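Local coordinates for UPF0303 protein YBR137W (Saccharomyces cerevisiae, PDB 4CLC), which is of unknown function but belongs to the UPF0303 family and is related in sequence to the HbpS-like haem-degrading proteins, at residues S32-Q37 against I63-G68; A60-I63 against H69-F72; S101-G106 against L151-D156. All blocks are in the same frame, centred on the assembly; numbering follows the deposited sequence.

Interaction 1: residues S32-Q37 against I63-G68; sequences STFTYQ and ISLPNG
Phe-34 carries the whole contact from the 32-37 side, its ring reaching across to Ile-63 and Leu-65. The far end of the ring does the touching: Phe-34 CZ lies 3.7 Å from Ile-63 CG2, and the neighbouring CE2 lies 4.1 Å from Leu-65 CD2. Both methyls abut the rim of the ring, close to its plane. In Ile-63, with chi1 at -60°, CG1 lies beside the backbone N and CG2 is anti to it, the branch that meets the phenylalanine. A large apolar ring suits the place because all three residues are buried, and Leu-71 of strand 70-75 touches both Phe-34 and Leu-65.

Next along the chain, Thr-35 is the N-cap of helix 36-53. Its OG1 accepts a weak bond from Gln-37 N at 3.0 Å, while its own N gives a hydrogen to Asp-38 OD2, as in one half of a capping box. Tyr-36 and Gln-37 then begin the helix; Tyr-36 OH and Gln-37 OE1 bond to basic side chains of another chain, while Gln-37 NE2 bonds to Asp-41 OD1. On the other side, Leu-65 opens a type I turn closed by Gly-68 N to Leu-65 O. The motif is a capped helix start whose preceding aromatic is buried against the end of a beta hairpin, within the HbpS-like alpha/beta fold.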
loop_
_atom_site.group_PDB
_atom_site.type_symbol
_atom_site.label_atom_id
_atom_site.label_comp_id
_atom_site.label_asym_id
_atom_site.label_seq_id
_atom_site.Cartn_x
_atom_site.Cartn_y
_atom_site.Cartn_z
ATOM N N SER D 32 -24.383 32.926 10.760
ATOM C CA SER D 32 -25.619 32.828 10.015
ATOM C C SER D 32 -25.333 32.795 8.534
ATOM O O SER D 32 -26.256 32.635 7.745
ATOM C CB SER D 32 -26.557 33.992 10.352
ATOM O OG SER D 32 -27.177 33.803 11.623
ATOM N N THR D 33 -24.061 32.948 8.154
ATOM C CA THR D 33 -23.714 33.102 6.736
ATOM C C THR D 33 -22.550 32.254 6.195
ATOM O O THR D 33 -22.741 31.394 5.341
ATOM C CB THR D 33 -23.403 34.585 6.404
ATOM O OG1 THR D 33 -22.422 35.097 7.321
ATOM C CG2 THR D 33 -24.671 35.409 6.477
ATOM N N PHE D 34 -21.336 32.526 6.634
ATOM C CA PHE D 34 -20.182 31.879 6.006
ATOM C C PHE D 34 -20.069 31.938 4.479
ATOM O O PHE D 34 -20.353 30.953 3.826
ATOM C CB PHE D 34 -20.100 30.418 6.386
ATOM C CG PHE D 34 -18.703 29.933 6.444
ATOM C CD1 PHE D 34 -17.758 30.663 7.147
ATOM C CD2 PHE D 34 -18.321 28.781 5.804
ATOM C CE1 PHE D 34 -16.462 30.246 7.216
ATOM C CE2 PHE D 34 -17.021 28.351 5.874
ATOM C CZ PHE D 34 -16.085 29.084 6.576
ATOM N N THR D 35 -19.691 33.087 3.922
ATOM C CA THR D 35 -19.244 33.187 2.522
ATOM C C THR D 35 -17.744 32.989 2.386
ATOM O O THR D 35 -17.031 32.933 3.391
ATOM C CB THR D 35 -19.519 34.551 1.955
ATOM O OG1 THR D 35 -18.714 35.500 2.684
ATOM C CG2 THR D 35 -20.997 34.898 2.069
ATOM N N TYR D 36 -17.242 32.976 1.155
ATOM C CA TYR D 36 -15.787 32.940 0.952
ATOM C C TYR D 36 -15.104 34.113 1.682
ATOM O O TYR D 36 -13.916 34.042 2.040
ATOM C CB TYR D 36 -15.431 33.012 -0.535
ATOM C CG TYR D 36 -15.510 34.432 -1.077
ATOM C CD1 TYR D 36 -16.704 34.939 -1.549
ATOM C CD2 TYR D 36 -14.401 35.278 -1.069
ATOM C CE1 TYR D 36 -16.801 36.238 -2.023
ATOM C CE2 TYR D 36 -14.497 36.591 -1.518
ATOM C CZ TYR D 36 -15.697 37.058 -2.012
ATOM O OH TYR D 36 -15.816 38.348 -2.477
ATOM N N GLN D 37 -15.853 35.209 1.823
ATOM C CA GLN D 37 -15.352 36.436 2.413
ATOM C C GLN D 37 -15.414 36.352 3.929
ATOM O O GLN D 37 -14.488 36.796 4.633
ATOM C CB GLN D 37 -16.145 37.640 1.905
ATOM C CG GLN D 37 -15.552 38.981 2.293
ATOM C CD GLN D 37 -14.125 39.181 1.785
ATOM O OE1 GLN D 37 -13.766 38.752 0.684
ATOM N NE2 GLN D 37 -13.307 39.854 2.589
ATOM N N ILE D 63 -8.868 27.442 8.118
ATOM C CA ILE D 63 -10.308 27.290 7.967
ATOM C C ILE D 63 -10.532 26.399 6.763
ATOM O O ILE D 63 -10.129 26.748 5.657
ATOM C CB ILE D 63 -11.041 28.638 7.785
ATOM C CG1 ILE D 63 -10.795 29.539 8.993
ATOM C CG2 ILE D 63 -12.541 28.422 7.574
ATOM C CD1 ILE D 63 -11.404 30.910 8.855
ATOM N N SER D 64 -11.146 25.238 6.980
ATOM C CA SER D 64 -11.388 24.301 5.905
ATOM C C SER D 64 -12.828 23.833 5.929
ATOM O O SER D 64 -13.508 23.932 6.938
ATOM C CB SER D 64 -10.443 23.107 6.003
ATOM O OG SER D 64 -9.090 23.490 5.824
ATOM N N LEU D 65 -13.306 23.332 4.804
ATOM C CA LEU D 65 -14.624 22.745 4.762
ATOM C C LEU D 65 -14.486 21.323 5.242
ATOM O O LEU D 65 -13.371 20.814 5.319
ATOM C CB LEU D 65 -15.197 22.810 3.356
ATOM C CG LEU D 65 -15.441 24.190 2.780
ATOM C CD1 LEU D 65 -16.109 24.062 1.432
ATOM C CD2 LEU D 65 -16.297 24.980 3.735
ATOM N N PRO D 66 -15.611 20.673 5.589
ATOM C CA PRO D 66 -15.542 19.283 6.040
ATOM C C PRO D 66 -15.009 18.346 4.980
ATOM O O PRO D 66 -14.557 17.256 5.320
ATOM C CB PRO D 66 -16.996 18.943 6.371
ATOM C CG PRO D 66 -17.802 20.032 5.788
ATOM C CD PRO D 66 -16.959 21.232 5.763
ATOM N N ASN D 67 -15.066 18.761 3.717
ATOM C CA ASN D 67 -14.589 17.937 2.628
ATOM C C ASN D 67 -13.076 18.076 2.412
ATOM O O ASN D 67 -12.489 17.345 1.620
ATOM C CB ASN D 67 -15.355 18.281 1.353
ATOM C CG ASN D 67 -14.784 19.483 0.639
ATOM O OD1 ASN D 67 -14.194 20.376 1.253
ATOM N ND2 ASN D 67 -14.932 19.500 -0.676
ATOM N N GLY D 68 -12.450 19.008 3.127
ATOM C CA GLY D 68 -11.002 19.167 3.122
ATOM C C GLY D 68 -10.511 20.415 2.411
ATOM O O GLY D 68 -9.347 20.802 2.537
#

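Interaction 2: residues A60-I63 against H69-F72; sequences AIDI and HCLF
The carbonyl oxygen Ile-63 O is gripped by two successive backbone amides, Leu-71 N at 2.9 Å and Phe-72 N at 3.2 Å. Two residues of one strand facing a single residue of its antiparallel partner define a classic beta bulge, here in the hairpin of strands 60-64 and 70-75. Both donors lie in the carbonyl plane, and the Phe-72 amide meets a lone pair. The extra residue is accommodated at Leu-71, whose psi of -36° departs from the extended form and lets both N-H groups converge on one acceptor.

Ile-63 N returns a bond to Phe-72 O, 3.0 Å long and nearly straight at 166°. This completes a hydrogen-bonded antiparallel pair, and the side chains of Ile-63 and Phe-72 leave on the same face, crossing obliquely with their CB atoms 4.0 Å apart. Bulky hydrocarbon suits that face because helix 36-53 covers it: Leu-42 meets Ile-63 and Phe-40 meets Phe-72.

Asp-62 belongs to the other face, toward helix 84-98. Its CG is anti to the backbone N (chi1 -172°), and the carboxylate swings across toward strand 70-75, where OD2 forms a salt bridge with Arg-73, while OD1 accepts from Ser-64 OG. These partners probably stabilise a buried negative charge. Near the start of strand 70-75, which is outermost within this chain, His-69 ND1 and Cys-70 N each bond to an acidic side chain of another chain. Farther up the hairpin, the Phe-72 ring comes closest to Ile-61 side-chain atoms where its CE2 lies 4.2 Å from the methyl CG2.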
loop_
_atom_site.group_PDB
_atom_site.type_symbol
_atom_site.label_atom_id
_atom_site.label_comp_id
_atom_site.label_asym_id
_atom_site.label_seq_id
_atom_site.Cartn_x
_atom_site.Cartn_y
_atom_site.Cartn_z
ATOM N N ALA D 60 -0.342 28.701 13.775
ATOM C CA ALA D 60 -0.921 28.379 12.483
ATOM C C ALA D 60 -2.438 28.400 12.611
ATOM O O ALA D 60 -2.984 27.922 13.590
ATOM C CB ALA D 60 -0.421 27.042 11.988
ATOM N N ILE D 61 -3.109 28.978 11.625
ATOM C CA ILE D 61 -4.552 29.127 11.648
ATOM C C ILE D 61 -5.172 28.563 10.373
ATOM O O ILE D 61 -4.787 28.970 9.291
ATOM C CB ILE D 61 -4.944 30.611 11.800
ATOM C CG1 ILE D 61 -4.375 31.176 13.099
ATOM C CG2 ILE D 61 -6.441 30.786 11.744
ATOM C CD1 ILE D 61 -4.445 32.674 13.174
ATOM N N ASP D 62 -6.128 27.641 10.493
ATOM C CA ASP D 62 -6.769 27.067 9.318
ATOM C C ASP D 62 -8.303 27.244 9.300
ATOM O O ASP D 62 -8.970 27.208 10.338
ATOM C CB ASP D 62 -6.415 25.577 9.206
ATOM C CG ASP D 62 -6.883 24.953 7.883
ATOM O OD1 ASP D 62 -8.032 24.458 7.823
ATOM O OD2 ASP D 62 -6.088 24.947 6.907
ATOM N N ILE D 63 -8.868 27.442 8.118
ATOM C CA ILE D 63 -10.308 27.290 7.967
ATOM C C ILE D 63 -10.532 26.399 6.763
ATOM O O ILE D 63 -10.129 26.748 5.657
ATOM C CB ILE D 63 -11.041 28.638 7.785
ATOM C CG1 ILE D 63 -10.795 29.539 8.993
ATOM C CG2 ILE D 63 -12.541 28.422 7.574
ATOM C CD1 ILE D 63 -11.404 30.910 8.855
ATOM N N HIS D 69 -11.418 21.044 1.663
ATOM C CA HIS D 69 -11.109 22.259 0.915
ATOM C C HIS D 69 -10.667 23.401 1.850
ATOM O O HIS D 69 -11.415 23.838 2.721
ATOM C CB HIS D 69 -12.333 22.683 0.076
ATOM C CG HIS D 69 -12.132 23.961 -0.681
ATOM N ND1 HIS D 69 -10.911 24.338 -1.199
ATOM C CD2 HIS D 69 -12.998 24.957 -0.995
ATOM C CE1 HIS D 69 -11.030 25.507 -1.800
ATOM N NE2 HIS D 69 -12.287 25.904 -1.697
ATOM N N CYS D 70 -9.467 23.920 1.620
ATOM C CA CYS D 70 -8.924 24.965 2.470
ATOM C C CYS D 70 -9.349 26.338 1.967
ATOM O O CYS D 70 -9.069 26.685 0.833
ATOM C CB CYS D 70 -7.408 24.853 2.523
ATOM S SG CYS D 70 -6.606 26.052 3.575
ATOM N N LEU D 71 -10.101 27.076 2.776
ATOM C CA LEU D 71 -10.458 28.452 2.458
ATOM C C LEU D 71 -9.378 29.452 2.900
ATOM O O LEU D 71 -9.140 30.463 2.237
ATOM C CB LEU D 71 -11.802 28.799 3.084
ATOM C CG LEU D 71 -12.901 27.783 2.763
ATOM C CD1 LEU D 71 -14.202 28.120 3.454
ATOM C CD2 LEU D 71 -13.135 27.676 1.275
ATOM N N PHE D 72 -8.747 29.165 4.038
ATOM C CA PHE D 72 -7.837 30.106 4.696
ATOM C C PHE D 72 -6.712 29.426 5.407
ATOM O O PHE D 72 -6.920 28.442 6.092
ATOM C CB PHE D 72 -8.572 30.968 5.729
ATOM C CG PHE D 72 -7.715 32.046 6.325
ATOM C CD1 PHE D 72 -7.598 33.270 5.707
ATOM C CD2 PHE D 72 -7.015 31.832 7.496
ATOM C CE1 PHE D 72 -6.797 34.263 6.242
ATOM C CE2 PHE D 72 -6.216 32.825 8.044
ATOM C CZ PHE D 72 -6.108 34.040 7.408
#

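Interaction 3: residues S101-G106 against L151-D156; sequences SSFYMG and LKQEED
Phe-103 and Gln-153 meet at the edge of the phenylalanine ring, where Gln-153 OE1 sits 3.9 Å from Phe-103 CD1, near the ring plane. The amide plane stands almost perpendicular to the ring, at 89°. Phe-103 has its CG anti to the backbone N, carrying the ring out toward helix 153-168. Gln-153 has CG between its backbone N and carbonyl carbon (chi1 82°), and from there the chain runs out extended, taking the amide across the gap between the two helices. Its oxygen is well occupied: Gly-129 N donates to it, and a water lies 2.8 Å from Gln-153 OE1 and 3.0 Å from Phe-103 O, within donating distance of both, though with more acceptors near it than protons. A long polar side chain suits this partly exposed spot, since it can reach Gly-129 N from the helix start.

The contact joins helix 102-107 to the first turn of the C-terminal helix 153-168 within the HbpS-like alpha/beta fold, where helices pack against the sheet. Helices 6-13 and 19-26 add Leu-12 and Leu-22 around Phe-103, and His-157, one turn on from Gln-153, stacks with the ring.

In Glu-154, chi1 of -64° sets CG 4.2 Å from Phe-103 CE1, and the bend at chi2 turns the carboxylate onward from there; the side chain also touches Leu-9 and Thr-13. At the N-cap, Lys-152 N donates to the anti side of Glu-155 OE1 at 3.0 Å, as in one half of a capping box. One residue earlier, Leu-151 N meets Asp-156 OD1 on its syn side at 2.8 Å.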
loop_
_atom_site.group_PDB
_atom_site.type_symbol
_atom_site.label_atom_id
_atom_site.label_comp_id
_atom_site.label_asym_id
_atom_site.label_seq_id
_atom_site.Cartn_x
_atom_site.Cartn_y
_atom_site.Cartn_z
ATOM N N SER D 101 -15.053 19.604 19.489
ATOM C CA SER D 101 -13.717 20.167 19.501
ATOM C C SER D 101 -12.715 19.043 19.650
ATOM O O SER D 101 -13.004 18.005 20.235
ATOM N N SER D 102 -11.537 19.207 19.076
ATOM C CA SER D 102 -10.508 18.227 19.307
ATOM C C SER D 102 -10.161 18.235 20.779
ATOM O O SER D 102 -9.554 17.292 21.285
ATOM C CB SER D 102 -9.272 18.513 18.463
ATOM O OG SER D 102 -8.627 19.714 18.833
ATOM N N PHE D 103 -10.520 19.321 21.463
ATOM C CA PHE D 103 -10.205 19.462 22.879
ATOM C C PHE D 103 -11.153 18.667 23.754
ATOM O O PHE D 103 -10.736 17.957 24.662
ATOM C CB PHE D 103 -10.242 20.917 23.317
ATOM C CG PHE D 103 -10.093 21.078 24.793
ATOM C CD1 PHE D 103 -8.858 20.916 25.391
ATOM C CD2 PHE D 103 -11.192 21.342 25.591
ATOM C CE1 PHE D 103 -8.718 21.036 26.749
ATOM C CE2 PHE D 103 -11.058 21.458 26.943
ATOM C CZ PHE D 103 -9.815 21.304 27.520
ATOM N N TYR D 104 -12.435 18.833 23.475
ATOM C CA TYR D 104 -13.478 18.035 24.085
ATOM C C TYR D 104 -13.134 16.570 23.955
ATOM O O TYR D 104 -13.221 15.818 24.917
ATOM C CB TYR D 104 -14.807 18.352 23.419
ATOM C CG TYR D 104 -15.966 17.447 23.738
ATOM C CD1 TYR D 104 -16.020 16.143 23.263
ATOM C CD2 TYR D 104 -17.055 17.927 24.449
ATOM C CE1 TYR D 104 -17.105 15.329 23.531
ATOM C CE2 TYR D 104 -18.154 17.117 24.720
ATOM C CZ TYR D 104 -18.171 15.819 24.261
ATOM O OH TYR D 104 -19.257 15.008 24.523
ATOM N N MET D 105 -12.735 16.167 22.758
ATOM C CA MET D 105 -12.462 14.767 22.496
ATOM C C MET D 105 -11.283 14.255 23.330
ATOM O O MET D 105 -11.234 13.076 23.675
ATOM C CB MET D 105 -12.222 14.553 20.998
ATOM C CG MET D 105 -13.510 14.561 20.184
ATOM S SD MET D 105 -14.649 13.288 20.728
ATOM C CE MET D 105 -16.182 14.010 20.313
ATOM N N GLY D 106 -10.347 15.139 23.657
ATOM C CA GLY D 106 -9.228 14.792 24.512
ATOM C C GLY D 106 -9.652 14.719 25.978
ATOM O O GLY D 106 -9.049 13.996 26.792
ATOM N N LEU D 151 0.083 27.225 20.181
ATOM C CA LEU D 151 0.020 27.621 21.591
ATOM C C LEU D 151 -0.061 26.388 22.491
ATOM O O LEU D 151 0.113 25.261 22.036
ATOM C CB LEU D 151 -1.179 28.538 21.845
ATOM C CG LEU D 151 -1.238 29.788 20.966
ATOM C CD1 LEU D 151 -2.542 30.517 21.163
ATOM C CD2 LEU D 151 -0.065 30.693 21.283
ATOM N N LYS D 152 -0.308 26.606 23.774
ATOM C CA LYS D 152 -0.702 25.529 24.663
ATOM C C LYS D 152 -2.081 25.070 24.195
ATOM O O LYS D 152 -2.901 25.890 23.776
ATOM C CB LYS D 152 -0.740 25.998 26.125
ATOM C CG LYS D 152 0.598 26.465 26.703
ATOM C CD LYS D 152 0.377 27.177 28.052
ATOM C CE LYS D 152 1.683 27.317 28.855
ATOM N NZ LYS D 152 2.545 28.488 28.475
ATOM N N GLN D 153 -2.337 23.767 24.257
ATOM C CA GLN D 153 -3.551 23.209 23.658
ATOM C C GLN D 153 -4.827 23.881 24.172
ATOM O O GLN D 153 -5.802 24.066 23.426
ATOM C CB GLN D 153 -3.605 21.694 23.886
ATOM C CG GLN D 153 -4.116 21.225 25.239
ATOM C CD GLN D 153 -4.595 19.776 25.237
ATOM O OE1 GLN D 153 -5.435 19.359 24.442
ATOM N NE2 GLN D 153 -3.969 18.978 26.085
ATOM N N GLU D 154 -4.802 24.282 25.436
ATOM C CA GLU D 154 -5.973 24.877 26.063
ATOM C C GLU D 154 -6.186 26.266 25.485
ATOM O O GLU D 154 -7.314 26.756 25.399
ATOM C CB GLU D 154 -5.810 24.914 27.590
ATOM C CG GLU D 154 -5.719 23.538 28.249
ATOM C CD GLU D 154 -4.297 23.033 28.449
ATOM O OE1 GLU D 154 -3.333 23.707 28.022
ATOM O OE2 GLU D 154 -4.144 21.939 29.045
ATOM N N GLU D 155 -5.078 26.880 25.078
ATOM C CA GLU D 155 -5.087 28.195 24.451
ATOM C C GLU D 155 -5.477 28.114 22.972
ATOM O O GLU D 155 -6.343 28.869 22.527
ATOM C CB GLU D 155 -3.720 28.868 24.613
ATOM C CG GLU D 155 -3.391 29.254 26.045
ATOM C CD GLU D 155 -1.910 29.512 26.268
ATOM O OE1 GLU D 155 -1.094 29.016 25.463
ATOM O OE2 GLU D 155 -1.552 30.200 27.255
ATOM N N ASP D 156 -4.862 27.193 22.221
ATOM C CA ASP D 156 -5.273 26.938 20.835
ATOM C C ASP D 156 -6.794 26.769 20.795
ATOM O O ASP D 156 -7.477 27.317 19.928
ATOM C CB ASP D 156 -4.588 25.689 20.265
ATOM C CG ASP D 156 -3.100 25.888 20.006
ATOM O OD1 ASP D 156 -2.705 27.044 19.747
ATOM O OD2 ASP D 156 -2.331 24.889 20.039
HETATM O O HOH W 1 -7.754 17.845 25.074
#

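In the fold
From the N terminus, residues 32-37 come first and lead into helix 36-53. The chain returns along strand 60-64, whose residues open interaction 2 before 63-68 closes interaction 1; the turn beyond then delivers 69-72, which closes interaction 2. The two contacts therefore cross along the chain, share Ile-63 and touch again where Ser-64 meets His-69 and Cys-70. Together they tie the start of the first long helix to the hairpin at one side of the sheet. Interaction 3 follows in series, closing a loop of 44 residues that includes strands 131-136 and 144-149. Its centre lies about 17 Å from that of interaction 2, and it joins helix 102-107 to the C-terminal helix.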